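Local coordinates for malonyl-CoA-[acyl-carrier-protein] transacylase (Coxiella burnetii, PDB 3TQE), which probably catalyses transfer of the malonyl group from malonyl-CoA to holo-acyl carrier protein, supplying malonyl-ACP for fatty acid synthesis, at residues 12-18 against 70-74; 22-26 against 73-77; 46-52 against 65-69. All blocks are in the same frame, centred on the assembly; numbering follows the deposited sequence.

From the N terminus the chain runs through strand 9-12 of the parallel sheet into loop 12-18, beside the glycine pocket, then segment 22-26, which starts helix 24-29. After helix 31-44 comes segment 46-52, and the chain returns to the long helix 63-83. That helix meets all three: contact 3 joins its N-terminal part to helix 48-54, contact 1 its middle to the loop after strand 9-12, contact 2 the next part to the start of helix 24-29. Contact 3 closes the shortest loop; those of contacts 1 and 2 end on the same part of the helix, sharing A73 and D74, and contact 3 lies within both. M22 joins the three, touching L70, V52 and A69.

Contact 1: residues 12-18 against 70-74; sequences FPGQGSQ and LLTAD. With GLY (glycine), chain B.
In this acyltransferase fold the GQGSQ loop following strand 9-12 passes over the middle of helix 63-83, with F12 nearest D74 (CA atoms 6.5 Å apart) and Q18 nearest L70 (6.4 Å). F12, still extended at the strand end, sets its ring edge against D74 CB. P13 carries on extended, and its O lies 2.7 Å from D74 OD2. G14 to S17 form a type II turn, S17 N bonding to G14 O at 3.1 Å. G14 O comes within 3.2 Å of L70 CD1, the methyl of an m,t leucine that fills the hollow under the turn. The CA-to-CB bond of Q15 points away from the helix; with chi1 t its OE1 comes 3.4 Å from the bound glycine's CA, in a pocket it lines with S96 and H205, the predicted active-site residues. G16, at phi 104°, suits the turn because a CB would strike the preceding carbonyl. Q18 folds back (chi1 p, chi2 m), so that its OE1 accepts from G16 N at 2.8 Å.

Contact 2: residues 22-26 against 73-77; sequences MLAEL and ADVAI
L23 is the centre of this apolar contact, in which the turn leading into helix 24-29, and the helix's first turn, pack on helix 63-83. It occupies the N-cap position of helix 24-29 with left-handed backbone angles (phi 62°, psi 14°), and its CA lies 7.2 Å from that of A73. With chi1 m and chi2 p, the branched side chain reaches across to two successive turns of the opposing helix. Its CD2 sits 3.9 Å from A73 CB and 4.1 Å from A76 CB, while its CD1 meets I77 CD1 at 4.0 Å.

A73 suits its place because a single methyl lets the loop come close. Its CB faces the incoming chain and also receives the CE of selenomethionine M22 at 3.8 Å. M22 has chi1 p with chi2 and chi3 both t, an extended side chain. The A73 carbonyl is already used within its own helix, accepting from I77 N at 3.0 Å, and L23 CD2 merely packs on that oxygen at 3.7 Å.

I77, one turn further on, adopts the m,t rotamer. Its CB leaves sideways, but the extended CD1 brings the side chain to L23, and its CG1 lies 3.8 Å from CD2 of L26, a leucine in the t,p rotamer. The CA atoms of L26 and I77 are 8.3 Å apart.

Such packing is plain hydrophobic core, away from the active site. Around it, M22 also touches V52 of helix 48-54 and P281, L26 reaches C80 further along helix 63-83, and V75 turns instead to V104 and C105 of helix 97-105.

Contact 3: residues 46-52 against 65-69; sequences YDLWALV and FTQPA
Y46, just ahead of helix 48-54, takes chi1 p and chi2 89°, which swings its ring toward the start of helix 63-83. There F65 (chi1 m, chi2 -71°) directs its edge at the tyrosine face in an offset edge-to-face pair, with centroids 5.6 Å apart and planes at 76°. Y46 OH lies 3.3 Å from F65 CD1 and 4.1 Å from P68 CG. D47 N-caps the next helix: chi1 t places OD1 3.0 Å from A50 N, from which it accepts a hydrogen bond. Helices 48-52 and 65-69 cross at -114° with axes 10.8 Å apart, a steep helix-helix packing within the helical part of the acyltransferase fold, where leucines and valine fill the gap. L48 (t,p) sets CD1 4.1 Å from A69 CB and CD2 3.8 Å from P68 O. L51 is t,t, its CD1 reaching F65 CD1 at 3.4 Å. V52, chi1 t, brings CG2 to 3.8 Å from A69 CB, the small alanine leaving space for both L48 and V52. P68 lacks an amide hydrogen, so the helix kinks where its N makes no bond to the preceding turn. Beyond, L60 of helix 57-60 touches L51, V52 and A69.

Contact 1: residues 12-18 against 70-74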
# COMPACT_ATOMS: atom_id res chain seq x y z
N PHE A 12 -0.11 4.43 4.61
CA PHE A 12 0.99 3.49 4.56
C PHE A 12 1.23 3.03 3.15
O PHE A 12 0.35 2.47 2.52
CB PHE A 12 0.66 2.27 5.42
CG PHE A 12 0.53 2.57 6.87
CD1 PHE A 12 1.60 2.43 7.72
CD2 PHE A 12 -0.66 3.04 7.39
CE1 PHE A 12 1.48 2.69 9.07
CE2 PHE A 12 -0.77 3.30 8.72
CZ PHE A 12 0.29 3.10 9.56
N PRO A 13 2.43 3.26 2.65
CA PRO A 13 2.72 2.86 1.31
C PRO A 13 2.94 1.38 1.12
O PRO A 13 3.27 0.65 2.04
CB PRO A 13 3.98 3.61 0.98
CG PRO A 13 4.57 3.92 2.15
CD PRO A 13 3.53 4.04 3.21
N GLY A 14 2.76 0.97 -0.12
CA GLY A 14 2.97 -0.39 -0.56
C GLY A 14 3.96 -0.47 -1.69
O GLY A 14 4.84 0.37 -1.82
N GLN A 15 3.79 -1.49 -2.53
CA GLN A 15 4.63 -1.72 -3.72
C GLN A 15 4.95 -0.45 -4.48
O GLN A 15 4.07 0.39 -4.71
CB GLN A 15 3.91 -2.69 -4.66
CG GLN A 15 4.70 -3.05 -5.90
CD GLN A 15 4.59 -4.51 -6.23
OE1 GLN A 15 3.78 -5.22 -5.64
NE2 GLN A 15 5.41 -4.98 -7.17
N GLY A 16 6.21 -0.31 -4.88
CA GLY A 16 6.62 0.83 -5.62
C GLY A 16 7.40 1.77 -4.75
O GLY A 16 8.20 2.56 -5.26
N SER A 17 7.17 1.72 -3.43
CA SER A 17 7.86 2.62 -2.55
C SER A 17 9.16 2.05 -2.01
O SER A 17 9.87 2.73 -1.30
CB SER A 17 6.93 3.01 -1.41
OG SER A 17 5.83 3.75 -1.90
N GLN A 18 9.49 0.82 -2.35
CA GLN A 18 10.73 0.24 -1.87
C GLN A 18 11.90 0.67 -2.70
O GLN A 18 11.78 0.84 -3.92
CB GLN A 18 10.67 -1.29 -1.89
CG GLN A 18 10.86 -1.95 -3.27
CD GLN A 18 9.66 -1.83 -4.20
OE1 GLN A 18 8.60 -1.34 -3.81
NE2 GLN A 18 9.82 -2.30 -5.43
N LEU A 70 8.60 -3.82 2.89
CA LEU A 70 7.82 -2.60 3.04
C LEU A 70 6.96 -2.63 4.28
O LEU A 70 6.79 -1.61 4.97
CB LEU A 70 6.97 -2.37 1.82
CG LEU A 70 7.76 -1.77 0.68
CD1 LEU A 70 6.84 -1.75 -0.54
CD2 LEU A 70 8.28 -0.36 1.01
N LEU A 71 6.40 -3.79 4.61
CA LEU A 71 5.64 -3.86 5.85
C LEU A 71 6.54 -3.48 7.02
O LEU A 71 6.17 -2.70 7.91
CB LEU A 71 5.07 -5.26 6.06
CG LEU A 71 4.45 -5.50 7.42
CD1 LEU A 71 3.21 -4.66 7.54
CD2 LEU A 71 4.18 -6.98 7.64
N THR A 72 7.75 -4.00 7.01
CA THR A 72 8.70 -3.77 8.10
C THR A 72 9.12 -2.30 8.13
O THR A 72 9.17 -1.71 9.19
CB THR A 72 9.89 -4.72 7.96
OG1 THR A 72 9.42 -6.06 8.00
CG2 THR A 72 10.89 -4.52 9.10
N ALA A 73 9.38 -1.73 6.98
CA ALA A 73 9.77 -0.32 6.90
C ALA A 73 8.64 0.57 7.42
O ALA A 73 8.87 1.49 8.20
CB ALA A 73 10.11 0.06 5.48
N ASP A 74 7.41 0.27 7.01
CA ASP A 74 6.28 1.09 7.41
C ASP A 74 6.10 0.99 8.93
O ASP A 74 5.86 1.98 9.60
CB ASP A 74 5.02 0.58 6.74
CG ASP A 74 4.91 0.91 5.24
OD1 ASP A 74 5.82 1.49 4.62
OD2 ASP A 74 3.84 0.52 4.68
N GLY B . -0.31 -3.45 -6.15
CA GLY B . 0.70 -3.94 -5.16
C GLY B . 0.19 -5.09 -4.31
O GLY B . 0.67 -5.39 -3.20
OXT GLY B . -0.75 -5.75 -4.72

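Contact 2: residues 22-26 against 73-77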
# COMPACT_ATOMS: atom_id res chain seq x y z
N MSE A 22 16.66 2.10 1.78
CA MSE A 22 15.62 2.80 2.47
C MSE A 22 15.82 2.71 3.99
O MSE A 22 16.30 1.73 4.57
CB MSE A 22 14.25 2.35 2.01
CG MSE A 22 13.99 0.96 2.28
SE MSE A 22 12.18 0.49 1.72
CE MSE A 22 12.48 -1.15 2.74
N LEU A 23 15.41 3.79 4.64
CA LEU A 23 15.51 3.94 6.07
C LEU A 23 16.93 3.92 6.63
O LEU A 23 17.10 3.82 7.84
CB LEU A 23 14.62 2.92 6.82
CG LEU A 23 13.12 3.19 6.84
CD1 LEU A 23 12.49 3.20 5.51
CD2 LEU A 23 12.44 2.21 7.75
N ALA A 24 17.95 4.05 5.79
CA ALA A 24 19.30 3.98 6.31
C ALA A 24 19.57 5.06 7.37
O ALA A 24 20.13 4.80 8.44
CB ALA A 24 20.32 4.08 5.19
N GLU A 25 19.12 6.27 7.09
CA GLU A 25 19.32 7.36 8.04
C GLU A 25 18.56 7.13 9.33
O GLU A 25 19.12 7.21 10.42
CB GLU A 25 18.93 8.68 7.42
CG GLU A 25 19.14 9.83 8.35
CD GLU A 25 18.96 11.18 7.68
OE1 GLU A 25 18.66 11.24 6.46
OE2 GLU A 25 19.16 12.19 8.39
N LEU A 26 17.28 6.81 9.21
CA LEU A 26 16.49 6.56 10.39
C LEU A 26 17.06 5.40 11.18
O LEU A 26 17.03 5.38 12.39
CB LEU A 26 15.05 6.30 10.00
CG LEU A 26 14.06 6.40 11.11
CD1 LEU A 26 13.95 7.83 11.67
CD2 LEU A 26 12.71 5.95 10.56
N ALA A 73 9.38 -1.73 6.98
CA ALA A 73 9.77 -0.32 6.90
C ALA A 73 8.64 0.57 7.42
O ALA A 73 8.87 1.49 8.20
CB ALA A 73 10.11 0.06 5.48
N ASP A 74 7.41 0.27 7.01
CA ASP A 74 6.28 1.09 7.41
C ASP A 74 6.10 0.99 8.93
O ASP A 74 5.86 1.98 9.60
CB ASP A 74 5.02 0.58 6.74
CG ASP A 74 4.91 0.91 5.24
OD1 ASP A 74 5.82 1.49 4.62
OD2 ASP A 74 3.84 0.52 4.68
N VAL A 75 6.16 -0.22 9.47
CA VAL A 75 5.98 -0.41 10.90
C VAL A 75 7.14 0.23 11.67
O VAL A 75 6.94 0.82 12.71
CB VAL A 75 5.86 -1.88 11.22
CG1 VAL A 75 5.97 -2.12 12.70
CG2 VAL A 75 4.54 -2.39 10.66
N ALA A 76 8.35 0.12 11.16
CA ALA A 76 9.50 0.77 11.80
C ALA A 76 9.26 2.26 11.94
O ALA A 76 9.57 2.85 12.98
CB ALA A 76 10.77 0.48 11.04
N ILE A 77 8.76 2.87 10.88
CA ILE A 77 8.52 4.32 10.92
C ILE A 77 7.42 4.65 11.90
O ILE A 77 7.52 5.60 12.67
CB ILE A 77 8.25 4.87 9.53
CG1 ILE A 77 9.56 4.84 8.74
CG2 ILE A 77 7.64 6.28 9.60
CD1 ILE A 77 9.40 5.07 7.28

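Contact 3: residues 46-52 against 65-69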
# COMPACT_ATOMS: atom_id res chain seq x y z
N TYR A 46 15.89 -14.80 7.34
CA TYR A 46 17.03 -14.18 6.69
C TYR A 46 17.09 -12.73 7.17
O TYR A 46 16.15 -12.24 7.80
CB TYR A 46 16.96 -14.22 5.16
CG TYR A 46 15.80 -13.47 4.57
CD1 TYR A 46 15.92 -12.13 4.25
CD2 TYR A 46 14.56 -14.07 4.36
CE1 TYR A 46 14.87 -11.40 3.74
CE2 TYR A 46 13.52 -13.36 3.82
CZ TYR A 46 13.68 -12.02 3.52
OH TYR A 46 12.64 -11.32 3.01
N ASP A 47 18.22 -12.08 6.91
CA ASP A 47 18.48 -10.74 7.41
C ASP A 47 17.85 -9.74 6.48
O ASP A 47 18.38 -9.40 5.41
CB ASP A 47 19.98 -10.53 7.53
CG ASP A 47 20.34 -9.21 8.15
OD1 ASP A 47 19.50 -8.29 8.20
OD2 ASP A 47 21.51 -9.11 8.56
N LEU A 48 16.67 -9.29 6.85
CA LEU A 48 15.92 -8.40 6.01
C LEU A 48 16.60 -7.04 5.88
O LEU A 48 16.56 -6.44 4.82
CB LEU A 48 14.53 -8.24 6.56
CG LEU A 48 13.59 -7.36 5.74
CD1 LEU A 48 13.38 -7.87 4.31
CD2 LEU A 48 12.24 -7.27 6.50
N TRP A 49 17.19 -6.56 6.95
CA TRP A 49 17.87 -5.27 6.86
C TRP A 49 19.01 -5.31 5.85
O TRP A 49 19.14 -4.44 5.02
CB TRP A 49 18.39 -4.88 8.22
CG TRP A 49 19.06 -3.56 8.26
CD1 TRP A 49 20.38 -3.34 8.44
CD2 TRP A 49 18.44 -2.27 8.16
NE1 TRP A 49 20.64 -1.98 8.48
CE2 TRP A 49 19.46 -1.31 8.30
CE3 TRP A 49 17.14 -1.85 7.96
CZ2 TRP A 49 19.20 0.06 8.24
CZ3 TRP A 49 16.87 -0.50 7.93
CH2 TRP A 49 17.90 0.44 8.07
N ALA A 50 19.78 -6.39 5.88
CA ALA A 50 20.86 -6.56 4.95
C ALA A 50 20.36 -6.59 3.53
O ALA A 50 20.95 -5.99 2.64
CB ALA A 50 21.63 -7.82 5.28
N LEU A 51 19.22 -7.24 3.32
CA LEU A 51 18.67 -7.31 1.99
C LEU A 51 18.25 -5.93 1.53
O LEU A 51 18.53 -5.55 0.42
CB LEU A 51 17.48 -8.28 1.97
CG LEU A 51 16.83 -8.60 0.63
CD1 LEU A 51 16.10 -9.94 0.75
CD2 LEU A 51 15.87 -7.56 0.17
N VAL A 52 17.58 -5.18 2.39
CA VAL A 52 17.10 -3.87 2.00
C VAL A 52 18.23 -2.89 1.81
O VAL A 52 18.15 -2.03 0.96
CB VAL A 52 16.11 -3.36 3.06
CG1 VAL A 52 15.80 -1.92 2.86
CG2 VAL A 52 14.85 -4.23 3.03
N PHE A 65 9.97 -10.60 -1.42
CA PHE A 65 10.83 -9.77 -0.58
C PHE A 65 10.26 -8.36 -0.38
O PHE A 65 10.34 -7.82 0.72
CB PHE A 65 12.22 -9.67 -1.17
CG PHE A 65 12.92 -10.98 -1.28
CD1 PHE A 65 13.35 -11.63 -0.15
CD2 PHE A 65 13.07 -11.61 -2.49
CE1 PHE A 65 13.97 -12.87 -0.25
CE2 PHE A 65 13.68 -12.85 -2.59
CZ PHE A 65 14.14 -13.46 -1.46
N THR A 66 9.71 -7.78 -1.43
CA THR A 66 9.20 -6.41 -1.36
C THR A 66 8.15 -6.30 -0.28
O THR A 66 8.14 -5.34 0.48
CB THR A 66 8.54 -6.00 -2.65
OG1 THR A 66 9.39 -6.28 -3.74
CG2 THR A 66 8.12 -4.55 -2.64
N GLN A 67 7.27 -7.29 -0.21
CA GLN A 67 6.18 -7.16 0.71
C GLN A 67 6.60 -7.13 2.18
O GLN A 67 6.25 -6.21 2.90
CB GLN A 67 5.06 -8.15 0.43
CG GLN A 67 4.45 -7.86 -0.94
CD GLN A 67 3.12 -8.50 -1.20
OE1 GLN A 67 2.31 -8.69 -0.29
NE2 GLN A 67 2.85 -8.77 -2.47
N PRO A 68 7.37 -8.11 2.65
CA PRO A 68 7.82 -8.01 4.03
C PRO A 68 8.76 -6.82 4.27
O PRO A 68 8.75 -6.25 5.34
CB PRO A 68 8.52 -9.34 4.30
CG PRO A 68 8.75 -9.93 2.98
CD PRO A 68 7.71 -9.40 2.05
N ALA A 69 9.54 -6.42 3.27
CA ALA A 69 10.45 -5.29 3.40
C ALA A 69 9.64 -4.03 3.68
O ALA A 69 9.97 -3.26 4.57
CB ALA A 69 11.27 -5.11 2.16